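Local coordinates for Non-sulfated chondroitin lyase E66 (PDB 3VSN), which cleaves non-sulfated chondroitin as a viral envelope lyase essential for oral infectivity, perhaps digesting the chondroitin sulfate barrier of the host midgut, at residues S321-K326 with T417-T422; S192-V197 with Y259-Y264; G503-G508 with N557-S562. All blocks are in the same frame, centred on the assembly; numbering follows the deposited sequence.

The three contacts illustrate how distant parts of a chain built from an alpha/alpha toroid and beta-sandwich parts are brought together. Along the sequence contact 2 closes first, then contact 1, then contact 3. Contact 2 joins helix 189-205 to the start of helix 262-269 beside the active site. Contacts 1 and 3 reach the same seven-stranded antiparallel sheet: contact 1 sets its edge strand 414-421 against the end of strand 318-322, an edge of a separate four-stranded antiparallel sheet, and contact 3 involves 550-558 and the other edge strand, 504-506. Centre to centre, they lie about 27 Å apart; contact 2 is about 32 Å from contact 1 and, across the chain's centre, about 42 Å from contact 3.

Contact 1 of 3, residues S321-K326 with T417-T422; sequences SADYSK and TAIAKT
Ile-419 reaches from strand 414-421, an edge of a seven-stranded antiparallel sheet in the beta-sandwich region, to the end of strand 318-322 and the hairpin turn that leads into 327-331. Its branches divide the work: CG2 lies 3.6 Å from Ser-321 CB, while CD1 comes within 3.7 Å of Ala-322 O. Two lysines flank this centre, one from each segment. Lys-421 runs extended until a final bend (chi4 -68°) turns NZ to Ser-321 OG, to which it donates a hydrogen bond of 2.8 Å. Lys-326 bends earlier, at chi2 (-56°), and its chain slides past Thr-417 in the opposite direction, CD lying 3.6 Å from Thr-417 CB. Its NZ then donates to Thr-417 O at 2.9 Å, tilted 20° from the carbonyl plane, and to Asp-323 O in its own turn at 2.7 Å. A salt bridge to Glu-608 adds a carboxylate to this buried ammonium group. Farther out, Leu-652 N and Gln-653 NE2 hold the Asp-323 carboxylate, and Thr-417 OG1 is bonded to Val-342 O. Strand and turn are also joined through a water that accepts from Lys-326 NZ at 3.0 Å and from Thr-417 N at 2.9 Å.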
ATOM      1  N   SER A 321       8.639   9.306   5.294  1.00 12.20           N
ATOM      2  CA  SER A 321       9.687   8.738   4.449  1.00 12.22           C
ATOM      3  C   SER A 321      10.267   7.439   4.992  1.00 12.24           C
ATOM      4  O   SER A 321      10.449   7.280   6.196  1.00 12.32           O
ATOM      5  CB  SER A 321      10.811   9.750   4.210  1.00 12.33           C
ATOM      6  OG  SER A 321      11.526  10.018   5.403  1.00 12.72           O
ATOM      7  N   ALA A 322      10.558   6.519   4.082  1.00 12.06           N
ATOM      8  CA  ALA A 322      11.282   5.306   4.416  1.00 12.16           C
ATOM      9  C   ALA A 322      12.597   5.380   3.651  1.00 12.18           C
ATOM     10  O   ALA A 322      12.638   5.116   2.448  1.00 11.90           O
ATOM     11  CB  ALA A 322      10.473   4.083   4.015  1.00 12.10           C
ATOM     12  N   ASP A 323      13.658   5.780   4.353  1.00 12.35           N
ATOM     13  CA  ASP A 323      14.916   6.184   3.714  1.00 12.39           C
ATOM     14  C   ASP A 323      15.752   5.029   3.156  1.00 12.47           C
ATOM     15  O   ASP A 323      16.589   5.237   2.274  1.00 12.38           O
ATOM     16  CB  ASP A 323      15.771   7.006   4.683  1.00 12.35           C
ATOM     17  CG  ASP A 323      15.115   8.320   5.093  1.00 12.46           C
ATOM     18  OD1 ASP A 323      14.138   8.765   4.441  1.00 12.66           O
ATOM     19  OD2 ASP A 323      15.592   8.910   6.082  1.00 12.26           O
ATOM     20  N   TYR A 324      15.544   3.829   3.686  1.00 12.45           N
ATOM     21  CA  TYR A 324      16.252   2.638   3.211  1.00 12.69           C
ATOM     22  C   TYR A 324      15.458   1.870   2.155  1.00 12.53           C
ATOM     23  O   TYR A 324      16.018   1.411   1.157  1.00 12.35           O
ATOM     24  CB  TYR A 324      16.545   1.696   4.377  1.00 12.96           C
ATOM     25  CG  TYR A 324      17.725   2.093   5.229  1.00 13.59           C
ATOM     26  CD1 TYR A 324      19.029   1.814   4.817  1.00 13.79           C
ATOM     27  CD2 TYR A 324      17.539   2.718   6.462  1.00 13.79           C
ATOM     28  CE1 TYR A 324      20.117   2.162   5.603  1.00 14.18           C
ATOM     29  CE2 TYR A 324      18.620   3.070   7.256  1.00 14.13           C
ATOM     30  CZ  TYR A 324      19.905   2.789   6.823  1.00 14.31           C
ATOM     31  OH  TYR A 324      20.981   3.134   7.609  1.00 14.77           O
ATOM     32  N   SER A 325      14.158   1.718   2.397  1.00 12.52           N
ATOM     33  CA  SER A 325      13.271   0.956   1.514  1.00 12.61           C
ATOM     34  C   SER A 325      12.800   1.796   0.331  1.00 12.37           C
ATOM     35  O   SER A 325      12.320   1.254  -0.670  1.00 12.43           O
ATOM     36  CB  SER A 325      12.069   0.431   2.299  1.00 12.84           C
ATOM     37  OG  SER A 325      12.492  -0.411   3.359  1.00 13.33           O
ATOM     38  N   LYS A 326      12.944   3.119   0.468  1.00 12.10           N
ATOM     39  CA  LYS A 326      12.711   4.112  -0.601  1.00 11.92           C
ATOM     40  C   LYS A 326      11.232   4.368  -0.906  1.00 11.75           C
ATOM     41  O   LYS A 326      10.743   4.045  -1.990  1.00 11.79           O
ATOM     42  CB  LYS A 326      13.498   3.785  -1.892  1.00 11.84           C
ATOM     43  CG  LYS A 326      14.955   3.363  -1.691  1.00 11.75           C
ATOM     44  CD  LYS A 326      15.764   4.390  -0.908  1.00 11.51           C
ATOM     45  CE  LYS A 326      17.215   3.958  -0.768  1.00 11.62           C
ATOM     46  NZ  LYS A 326      18.042   4.960  -0.038  1.00 11.36           N
ATOM     47  N   THR A 417      18.611   6.110  -4.368  1.00 11.62           N
ATOM     48  CA  THR A 417      17.507   7.024  -4.079  1.00 11.27           C
ATOM     49  C   THR A 417      17.751   7.817  -2.795  1.00 11.10           C
ATOM     50  O   THR A 417      18.153   7.256  -1.774  1.00 10.96           O
ATOM     51  CB  THR A 417      16.160   6.262  -3.982  1.00 11.19           C
ATOM     52  OG1 THR A 417      15.830   5.706  -5.260  1.00 11.23           O
ATOM     53  CG2 THR A 417      15.024   7.182  -3.551  1.00 11.17           C
ATOM     54  N   ALA A 418      17.505   9.120  -2.862  1.00 10.86           N
ATOM     55  CA  ALA A 418      17.571   9.976  -1.683  1.00 10.94           C
ATOM     56  C   ALA A 418      16.224  10.635  -1.430  1.00 10.87           C
ATOM     57  O   ALA A 418      15.487  10.954  -2.367  1.00 10.59           O
ATOM     58  CB  ALA A 418      18.658  11.029  -1.837  1.00 10.90           C
ATOM     59  N   ILE A 419      15.911  10.830  -0.152  1.00 10.88           N
ATOM     60  CA  ILE A 419      14.659  11.462   0.258  1.00 11.16           C
ATOM     61  C   ILE A 419      14.949  12.522   1.320  1.00 11.30           C
ATOM     62  O   ILE A 419      15.728  12.284   2.241  1.00 11.24           O
ATOM     63  CB  ILE A 419      13.641  10.430   0.805  1.00 11.05           C
ATOM     64  CG1 ILE A 419      13.343   9.346  -0.240  1.00 11.20           C
ATOM     65  CG2 ILE A 419      12.343  11.119   1.219  1.00 11.15           C
ATOM     66  CD1 ILE A 419      12.643   8.112   0.310  1.00 11.22           C
ATOM     67  N   ALA A 420      14.341  13.696   1.174  1.00 11.50           N
ATOM     68  CA  ALA A 420      14.420  14.736   2.195  1.00 11.98           C
ATOM     69  C   ALA A 420      13.032  15.303   2.412  1.00 12.14           C
ATOM     70  O   ALA A 420      12.311  15.562   1.450  1.00 12.12           O
ATOM     71  CB  ALA A 420      15.387  15.838   1.778  1.00 11.87           C
ATOM     72  N   LYS A 421      12.648  15.486   3.672  1.00 12.49           N
ATOM     73  CA  LYS A 421      11.323  16.020   3.971  1.00 12.99           C
ATOM     74  C   LYS A 421      11.332  17.030   5.111  1.00 13.24           C
ATOM     75  O   LYS A 421      12.198  16.997   5.993  1.00 12.77           O
ATOM     76  CB  LYS A 421      10.329  14.886   4.271  1.00 13.06           C
ATOM     77  CG  LYS A 421      10.607  14.143   5.574  1.00 13.46           C
ATOM     78  CD  LYS A 421       9.545  13.095   5.860  1.00 13.76           C
ATOM     79  CE  LYS A 421       9.668  12.550   7.276  1.00 14.01           C
ATOM     80  NZ  LYS A 421      10.911  11.748   7.462  1.00 14.31           N
ATOM     81  N   THR A 422      10.355  17.930   5.063  1.00 13.91           N
ATOM     82  CA  THR A 422      10.094  18.890   6.132  1.00 14.89           C
ATOM     83  C   THR A 422       8.629  18.753   6.563  1.00 15.70           C
ATOM     84  O   THR A 422       8.005  17.722   6.297  1.00 16.12           O
ATOM     85  CB  THR A 422      10.392  20.337   5.686  1.00 14.90           C
ATOM     86  OG1 THR A 422       9.649  20.632   4.495  1.00 15.22           O
ATOM     87  CG2 THR A 422      11.887  20.537   5.426  1.00 14.93           C
TER
HETATM   88  O   HOH W   1       8.829   9.428   8.194  1.00 14.62           O
HETATM   89  O   HOH W   2      20.057   4.625  -2.297  1.00 10.74           O

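Contact 2 of 3, residues S192-V197 with Y259-Y264; sequences SMRMGV and YFTFAY
Arg-194 meets Phe-260 without stacking on it: Arg-194 NE sits at the ring edge, near its plane and 3.6 Å from Phe-260 CZ, with the guanidinium and ring planes 71° apart. Bends at chi2 and chi3 fold the arginine into this position, and salt bridges to Glu-146 and Glu-51 hold its charged end. One face of the Phe-260 ring is covered by Thr-261 CG2, a methyl that also packs 3.6 Å from Met-193 O across the interface. Val-197 supplies the CH-pi contact. With CG1 anti to the backbone N (chi1 177°), this methyl stands over a face of Tyr-264, 4.0 Å from the ring centroid and 28° off its normal. In a Met-aromatic contact, Met-193 SD lies at the Phe-262 ring edge, 3.9 Å from Phe-262 CE1. The contact thus joins helix 189-205 of the alpha/alpha toroid to the start of helix 262-269 and the residues leading into it, and Met-193 also touches Tyr-254, the catalytic proton donor. No hydrogen bond links the two segments themselves, which implies that dispersion and weak aromatic contacts join them; just beyond, Tyr-265 OH on Met-193 O and Tyr-268 OH on Val-197 O supply polar ties between the helices.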
ATOM      1  N   SER A 192      -2.041 -19.234  10.476  1.00 19.65           N
ATOM      2  CA  SER A 192      -1.978 -19.393  11.932  1.00 19.25           C
ATOM      3  C   SER A 192      -2.510 -18.166  12.673  1.00 19.07           C
ATOM      4  O   SER A 192      -3.122 -18.296  13.732  1.00 18.65           O
ATOM      5  CB  SER A 192      -0.558 -19.753  12.394  1.00 19.43           C
ATOM      6  OG  SER A 192       0.292 -18.618  12.454  1.00 19.21           O
ATOM      7  N   MET A 193      -2.294 -16.980  12.108  1.00 18.73           N
ATOM      8  CA  MET A 193      -2.812 -15.750  12.712  1.00 18.85           C
ATOM      9  C   MET A 193      -4.341 -15.730  12.757  1.00 18.18           C
ATOM     10  O   MET A 193      -4.927 -15.268  13.735  1.00 18.00           O
ATOM     11  CB  MET A 193      -2.256 -14.511  12.000  1.00 19.51           C
ATOM     12  CG  MET A 193      -0.764 -14.310  12.232  1.00 20.25           C
ATOM     13  SD  MET A 193      -0.145 -12.720  11.649  1.00 21.56           S
ATOM     14  CE  MET A 193       0.177 -13.088   9.931  1.00 21.01           C
ATOM     15  N   ARG A 194      -4.972 -16.243  11.702  1.00 17.90           N
ATOM     16  CA  ARG A 194      -6.427 -16.395  11.649  1.00 18.01           C
ATOM     17  C   ARG A 194      -6.908 -17.415  12.680  1.00 17.90           C
ATOM     18  O   ARG A 194      -7.807 -17.128  13.468  1.00 17.73           O
ATOM     19  CB  ARG A 194      -6.883 -16.824  10.247  1.00 17.94           C
ATOM     20  CG  ARG A 194      -6.581 -15.831   9.131  1.00 18.37           C
ATOM     21  CD  ARG A 194      -7.437 -14.571   9.207  1.00 18.29           C
ATOM     22  NE  ARG A 194      -8.847 -14.815   8.886  1.00 18.45           N
ATOM     23  CZ  ARG A 194      -9.338 -14.902   7.652  1.00 18.50           C
ATOM     24  NH1 ARG A 194      -8.540 -14.772   6.600  1.00 18.81           N
ATOM     25  NH2 ARG A 194     -10.632 -15.123   7.467  1.00 18.47           N
ATOM     26  N   MET A 195      -6.280 -18.591  12.675  1.00 17.96           N
ATOM     27  CA  MET A 195      -6.670 -19.728  13.522  1.00 17.80           C
ATOM     28  C   MET A 195      -6.599 -19.460  15.023  1.00 17.78           C
ATOM     29  O   MET A 195      -7.449 -19.926  15.782  1.00 17.26           O
ATOM     30  CB  MET A 195      -5.797 -20.940  13.200  1.00 18.12           C
ATOM     31  CG  MET A 195      -5.996 -21.505  11.807  1.00 18.48           C
ATOM     32  SD  MET A 195      -4.556 -22.440  11.256  1.00 19.07           S
ATOM     33  CE  MET A 195      -4.650 -23.910  12.275  1.00 19.17           C
ATOM     34  N   GLY A 196      -5.580 -18.721  15.451  1.00 17.72           N
ATOM     35  CA  GLY A 196      -5.357 -18.482  16.875  1.00 17.70           C
ATOM     36  C   GLY A 196      -6.475 -17.741  17.584  1.00 17.57           C
ATOM     37  O   GLY A 196      -6.678 -17.929  18.783  1.00 17.39           O
ATOM     38  N   VAL A 197      -7.198 -16.897  16.846  1.00 17.28           N
ATOM     39  CA  VAL A 197      -8.264 -16.079  17.432  1.00 17.28           C
ATOM     40  C   VAL A 197      -9.473 -16.919  17.896  1.00 17.22           C
ATOM     41  O   VAL A 197      -9.835 -16.859  19.076  1.00 17.13           O
ATOM     42  CB  VAL A 197      -8.691 -14.915  16.500  1.00 17.22           C
ATOM     43  CG1 VAL A 197      -9.848 -14.134  17.106  1.00 17.23           C
ATOM     44  CG2 VAL A 197      -7.514 -13.986  16.223  1.00 17.42           C
ATOM     45  N   TYR A 259      -4.317  -8.218   9.312  1.00 17.50           N
ATOM     46  CA  TYR A 259      -4.314  -7.055  10.210  1.00 17.19           C
ATOM     47  C   TYR A 259      -5.415  -7.068  11.275  1.00 16.70           C
ATOM     48  O   TYR A 259      -5.155  -6.717  12.428  1.00 16.48           O
ATOM     49  CB  TYR A 259      -4.359  -5.732   9.437  1.00 17.06           C
ATOM     50  CG  TYR A 259      -4.038  -4.527  10.298  1.00 17.50           C
ATOM     51  CD1 TYR A 259      -5.039  -3.870  11.020  1.00 17.63           C
ATOM     52  CD2 TYR A 259      -2.734  -4.043  10.395  1.00 17.61           C
ATOM     53  CE1 TYR A 259      -4.748  -2.773  11.816  1.00 18.09           C
ATOM     54  CE2 TYR A 259      -2.433  -2.943  11.185  1.00 18.26           C
ATOM     55  CZ  TYR A 259      -3.443  -2.313  11.891  1.00 18.22           C
ATOM     56  OH  TYR A 259      -3.150  -1.224  12.676  1.00 19.14           O
ATOM     57  N   PHE A 260      -6.632  -7.458  10.896  1.00 16.18           N
ATOM     58  CA  PHE A 260      -7.762  -7.417  11.826  1.00 16.26           C
ATOM     59  C   PHE A 260      -7.550  -8.301  13.066  1.00 16.21           C
ATOM     60  O   PHE A 260      -8.126  -8.035  14.119  1.00 15.82           O
ATOM     61  CB  PHE A 260      -9.087  -7.756  11.124  1.00 16.25           C
ATOM     62  CG  PHE A 260      -9.356  -9.229  11.003  1.00 16.48           C
ATOM     63  CD1 PHE A 260      -8.754  -9.977  10.000  1.00 16.63           C
ATOM     64  CD2 PHE A 260     -10.215  -9.869  11.894  1.00 16.73           C
ATOM     65  CE1 PHE A 260      -9.000 -11.340   9.888  1.00 16.72           C
ATOM     66  CE2 PHE A 260     -10.462 -11.231  11.788  1.00 16.84           C
ATOM     67  CZ  PHE A 260      -9.852 -11.966  10.783  1.00 16.73           C
ATOM     68  N   THR A 261      -6.720  -9.338  12.939  1.00 16.23           N
ATOM     69  CA  THR A 261      -6.440 -10.237  14.064  1.00 16.26           C
ATOM     70  C   THR A 261      -5.600  -9.575  15.160  1.00 16.59           C
ATOM     71  O   THR A 261      -5.646 -10.003  16.315  1.00 16.34           O
ATOM     72  CB  THR A 261      -5.721 -11.537  13.633  1.00 16.15           C
ATOM     73  OG1 THR A 261      -4.371 -11.245  13.245  1.00 15.95           O
ATOM     74  CG2 THR A 261      -6.456 -12.235  12.490  1.00 15.79           C
ATOM     75  N   PHE A 262      -4.839  -8.539  14.801  1.00 16.50           N
ATOM     76  CA  PHE A 262      -3.870  -7.952  15.731  1.00 16.81           C
ATOM     77  C   PHE A 262      -4.520  -7.424  17.006  1.00 16.83           C
ATOM     78  O   PHE A 262      -3.991  -7.629  18.099  1.00 16.76           O
ATOM     79  CB  PHE A 262      -3.019  -6.857  15.069  1.00 17.19           C
ATOM     80  CG  PHE A 262      -2.209  -7.329  13.885  1.00 17.43           C
ATOM     81  CD1 PHE A 262      -1.873  -8.672  13.721  1.00 17.54           C
ATOM     82  CD2 PHE A 262      -1.751  -6.411  12.945  1.00 17.77           C
ATOM     83  CE1 PHE A 262      -1.128  -9.091  12.629  1.00 17.82           C
ATOM     84  CE2 PHE A 262      -0.999  -6.824  11.856  1.00 17.81           C
ATOM     85  CZ  PHE A 262      -0.688  -8.164  11.697  1.00 17.80           C
ATOM     86  N   ALA A 263      -5.670  -6.763  16.857  1.00 16.72           N
ATOM     87  CA  ALA A 263      -6.430  -6.234  17.995  1.00 16.81           C
ATOM     88  C   ALA A 263      -6.842  -7.331  18.984  1.00 16.95           C
ATOM     89  O   ALA A 263      -6.894  -7.091  20.194  1.00 16.79           O
ATOM     90  CB  ALA A 263      -7.654  -5.469  17.511  1.00 16.38           C
ATOM     91  N   TYR A 264      -7.134  -8.523  18.465  1.00 17.05           N
ATOM     92  CA  TYR A 264      -7.507  -9.672  19.298  1.00 17.25           C
ATOM     93  C   TYR A 264      -6.329 -10.154  20.144  1.00 17.55           C
ATOM     94  O   TYR A 264      -6.464 -10.328  21.357  1.00 17.85           O
ATOM     95  CB  TYR A 264      -8.057 -10.817  18.441  1.00 17.08           C
ATOM     96  CG  TYR A 264      -9.362 -10.487  17.758  1.00 17.06           C
ATOM     97  CD1 TYR A 264     -10.581 -10.787  18.362  1.00 17.10           C
ATOM     98  CD2 TYR A 264      -9.379  -9.863  16.510  1.00 17.12           C
ATOM     99  CE1 TYR A 264     -11.782 -10.483  17.740  1.00 17.03           C
ATOM    100  CE2 TYR A 264     -10.575  -9.551  15.881  1.00 17.06           C
ATOM    101  CZ  TYR A 264     -11.772  -9.861  16.500  1.00 17.11           C
ATOM    102  OH  TYR A 264     -12.961  -9.553  15.879  1.00 17.15           O
TER

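Contact 3 of 3, residues G503-G508 with N557-S562; sequences GTTFNG and NVEGHS
Glu-559 and Gly-508 share the one direct hydrogen bond of this contact, between backbones at the ends of neighbouring strands. Glu-559 N donates to Gly-508 O over 2.9 Å and is almost straight at hydrogen (175°), yet the donor stands well above the carbonyl plane, 55° out of it. The same oxygen also accepts from Asn-370 ND2, so two donors grip it.

Water-mediated bonds form a second class. The Glu-559 chain, with CG anti to the backbone N (chi1 -172°) and extended beyond it, carries its carboxylate out to two waters, one for each oxygen. The first donates to OE2 of Glu-559 at 2.9 Å and to Thr-505 OG1 at 2.8 Å. The other donates to OE1 of Glu-559 at 2.8 Å and accepts from Gly-508 N at 2.9 Å. Together they would be expected to restrict rotation of the carboxylate of this exposed residue.

Van der Waals contact fills in between. The Thr-505 methyl CG2 abuts the carboxylate, 3.6 Å from Glu-559 CD and at nearly the same distance from both oxygens, the two side chains crossing at about a right angle. OE1 of Glu-559 also passes 3.5 Å from Gly-508 CA.

Two turns bring the chains together. A type II beta turn runs from Val-558 to His-561, closed by His-561 N on Val-558 O, with Glu-559 and Gly-560 at its corners. Asn-507 and Gly-508, both with positive phi, form the tight two-residue beta-hairpin turn between antiparallel strands 504-506 and 509-513.

Strand 509-513 lies between 550-558 and the edge strand 504-506 in the seven-stranded sheet. Glu-559 therefore packs across Val-510 of the middle strand to reach Thr-505, whose backbone N is bonded to Gln-493 of helix 490-496.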
ATOM      1  N   GLY A 503      -3.146  23.460 -17.955  1.00 12.99           N
ATOM      2  CA  GLY A 503      -4.346  23.533 -17.122  1.00 13.01           C
ATOM      3  C   GLY A 503      -5.402  22.482 -17.422  1.00 12.91           C
ATOM      4  O   GLY A 503      -6.554  22.623 -17.006  1.00 12.95           O
ATOM      5  N   THR A 504      -5.022  21.419 -18.129  1.00 12.74           N
ATOM      6  CA  THR A 504      -5.946  20.309 -18.376  1.00 12.70           C
ATOM      7  C   THR A 504      -6.297  19.632 -17.052  1.00 12.75           C
ATOM      8  O   THR A 504      -5.428  19.429 -16.209  1.00 12.52           O
ATOM      9  CB  THR A 504      -5.363  19.296 -19.381  1.00 12.76           C
ATOM     10  OG1 THR A 504      -5.120  19.964 -20.624  1.00 12.80           O
ATOM     11  CG2 THR A 504      -6.332  18.141 -19.631  1.00 12.80           C
ATOM     12  N   THR A 505      -7.577  19.302 -16.882  1.00 13.10           N
ATOM     13  CA  THR A 505      -8.100  18.779 -15.624  1.00 13.33           C
ATOM     14  C   THR A 505      -8.671  17.371 -15.789  1.00 13.21           C
ATOM     15  O   THR A 505      -9.379  17.083 -16.763  1.00 13.05           O
ATOM     16  CB  THR A 505      -9.203  19.709 -15.066  1.00 13.92           C
ATOM     17  OG1 THR A 505      -8.697  21.047 -14.975  1.00 14.85           O
ATOM     18  CG2 THR A 505      -9.666  19.259 -13.682  1.00 14.09           C
ATOM     19  N   PHE A 506      -8.348  16.494 -14.844  1.00 13.05           N
ATOM     20  CA  PHE A 506      -9.074  15.236 -14.704  1.00 12.98           C
ATOM     21  C   PHE A 506      -9.192  14.820 -13.242  1.00 12.88           C
ATOM     22  O   PHE A 506      -8.196  14.815 -12.507  1.00 12.65           O
ATOM     23  CB  PHE A 506      -8.443  14.097 -15.523  1.00 13.21           C
ATOM     24  CG  PHE A 506      -9.215  12.808 -15.431  1.00 13.26           C
ATOM     25  CD1 PHE A 506     -10.471  12.697 -16.020  1.00 13.42           C
ATOM     26  CD2 PHE A 506      -8.709  11.719 -14.724  1.00 13.59           C
ATOM     27  CE1 PHE A 506     -11.204  11.526 -15.922  1.00 13.49           C
ATOM     28  CE2 PHE A 506      -9.440  10.541 -14.624  1.00 13.51           C
ATOM     29  CZ  PHE A 506     -10.688  10.446 -15.227  1.00 13.59           C
ATOM     30  N   ASN A 507     -10.413  14.478 -12.833  1.00 12.71           N
ATOM     31  CA  ASN A 507     -10.664  13.867 -11.523  1.00 12.87           C
ATOM     32  C   ASN A 507     -10.028  14.652 -10.365  1.00 12.87           C
ATOM     33  O   ASN A 507      -9.359  14.079  -9.496  1.00 13.09           O
ATOM     34  CB  ASN A 507     -10.184  12.401 -11.539  1.00 12.87           C
ATOM     35  CG  ASN A 507     -10.789  11.566 -10.429  1.00 12.97           C
ATOM     36  OD1 ASN A 507     -11.810  11.928  -9.847  1.00 13.15           O
ATOM     37  ND2 ASN A 507     -10.160  10.430 -10.134  1.00 12.84           N
ATOM     38  N   GLY A 508     -10.223  15.970 -10.378  1.00 12.75           N
ATOM     39  CA  GLY A 508      -9.740  16.855  -9.315  1.00 12.79           C
ATOM     40  C   GLY A 508      -8.247  17.155  -9.313  1.00 12.94           C
ATOM     41  O   GLY A 508      -7.713  17.641  -8.316  1.00 12.58           O
ATOM     42  N   ASN A 557      -1.503  19.949  -9.758  1.00 12.97           N
ATOM     43  CA  ASN A 557      -2.141  20.674  -8.658  1.00 13.84           C
ATOM     44  C   ASN A 557      -3.454  20.029  -8.316  1.00 13.62           C
ATOM     45  O   ASN A 557      -4.131  19.507  -9.204  1.00 13.59           O
ATOM     46  CB  ASN A 557      -2.507  22.101  -9.074  1.00 15.23           C
ATOM     47  CG  ASN A 557      -1.316  23.005  -9.173  1.00 16.56           C
ATOM     48  OD1 ASN A 557      -0.501  23.082  -8.256  1.00 18.04           O
ATOM     49  ND2 ASN A 557      -1.220  23.721 -10.279  1.00 17.00           N
ATOM     50  N   VAL A 558      -3.838  20.111  -7.047  1.00 13.19           N
ATOM     51  CA  VAL A 558      -5.211  19.842  -6.653  1.00 13.26           C
ATOM     52  C   VAL A 558      -6.075  20.929  -7.297  1.00 13.50           C
ATOM     53  O   VAL A 558      -5.755  22.120  -7.209  1.00 13.08           O
ATOM     54  CB  VAL A 558      -5.394  19.870  -5.120  1.00 12.96           C
ATOM     55  CG1 VAL A 558      -6.859  19.664  -4.748  1.00 13.01           C
ATOM     56  CG2 VAL A 558      -4.534  18.803  -4.459  1.00 12.92           C
ATOM     57  N   GLU A 559      -7.150  20.509  -7.958  1.00 14.00           N
ATOM     58  CA  GLU A 559      -8.072  21.448  -8.598  1.00 14.96           C
ATOM     59  C   GLU A 559      -8.552  22.484  -7.590  1.00 15.42           C
ATOM     60  O   GLU A 559      -8.954  22.140  -6.478  1.00 15.41           O
ATOM     61  CB  GLU A 559      -9.260  20.708  -9.221  1.00 15.20           C
ATOM     62  CG  GLU A 559     -10.154  21.604 -10.067  1.00 16.00           C
ATOM     63  CD  GLU A 559     -11.245  20.852 -10.804  1.00 16.58           C
ATOM     64  OE1 GLU A 559     -11.472  19.657 -10.517  1.00 17.16           O
ATOM     65  OE2 GLU A 559     -11.883  21.471 -11.675  1.00 16.97           O
ATOM     66  N   GLY A 560      -8.488  23.752  -7.988  1.00 16.53           N
ATOM     67  CA  GLY A 560      -8.842  24.871  -7.117  1.00 17.56           C
ATOM     68  C   GLY A 560      -7.691  25.424  -6.287  1.00 18.29           C
ATOM     69  O   GLY A 560      -7.882  26.384  -5.533  1.00 18.17           O
ATOM     70  N   HIS A 561      -6.501  24.828  -6.422  1.00 18.55           N
ATOM     71  CA  HIS A 561      -5.331  25.207  -5.611  1.00 19.17           C
ATOM     72  C   HIS A 561      -4.088  25.485  -6.413  1.00 19.91           C
ATOM     73  O   HIS A 561      -3.153  24.669  -6.421  1.00 21.04           O
ATOM     74  CB  HIS A 561      -5.018  24.124  -4.584  1.00 19.22           C
ATOM     75  CG  HIS A 561      -6.035  24.014  -3.483  1.00 19.51           C
ATOM     76  ND1 HIS A 561      -7.086  23.176  -3.549  1.00 19.91           N
ATOM     77  CD2 HIS A 561      -6.132  24.672  -2.263  1.00 19.67           C
ATOM     78  CE1 HIS A 561      -7.820  23.290  -2.431  1.00 19.71           C
ATOM     79  NE2 HIS A 561      -7.238  24.209  -1.644  1.00 20.37           N
ATOM     80  N   SER A 562      -4.040  26.648  -7.061  1.00 19.33           N
ATOM     81  CA  SER A 562      -2.917  27.013  -7.927  1.00 18.90           C
ATOM     82  C   SER A 562      -1.717  27.577  -7.156  1.00 18.50           C
ATOM     83  O   SER A 562      -1.849  28.043  -6.022  1.00 18.28           O
ATOM     84  CB  SER A 562      -3.376  28.010  -8.994  1.00 18.99           C
ATOM     85  OG  SER A 562      -3.749  29.242  -8.398  1.00 19.48           O
TER
HETATM   86  O   HOH W   3     -10.166  22.932 -13.542  1.00 28.12           O
HETATM   87  O   HOH W   4     -12.164  17.425 -11.967  1.00 16.88           O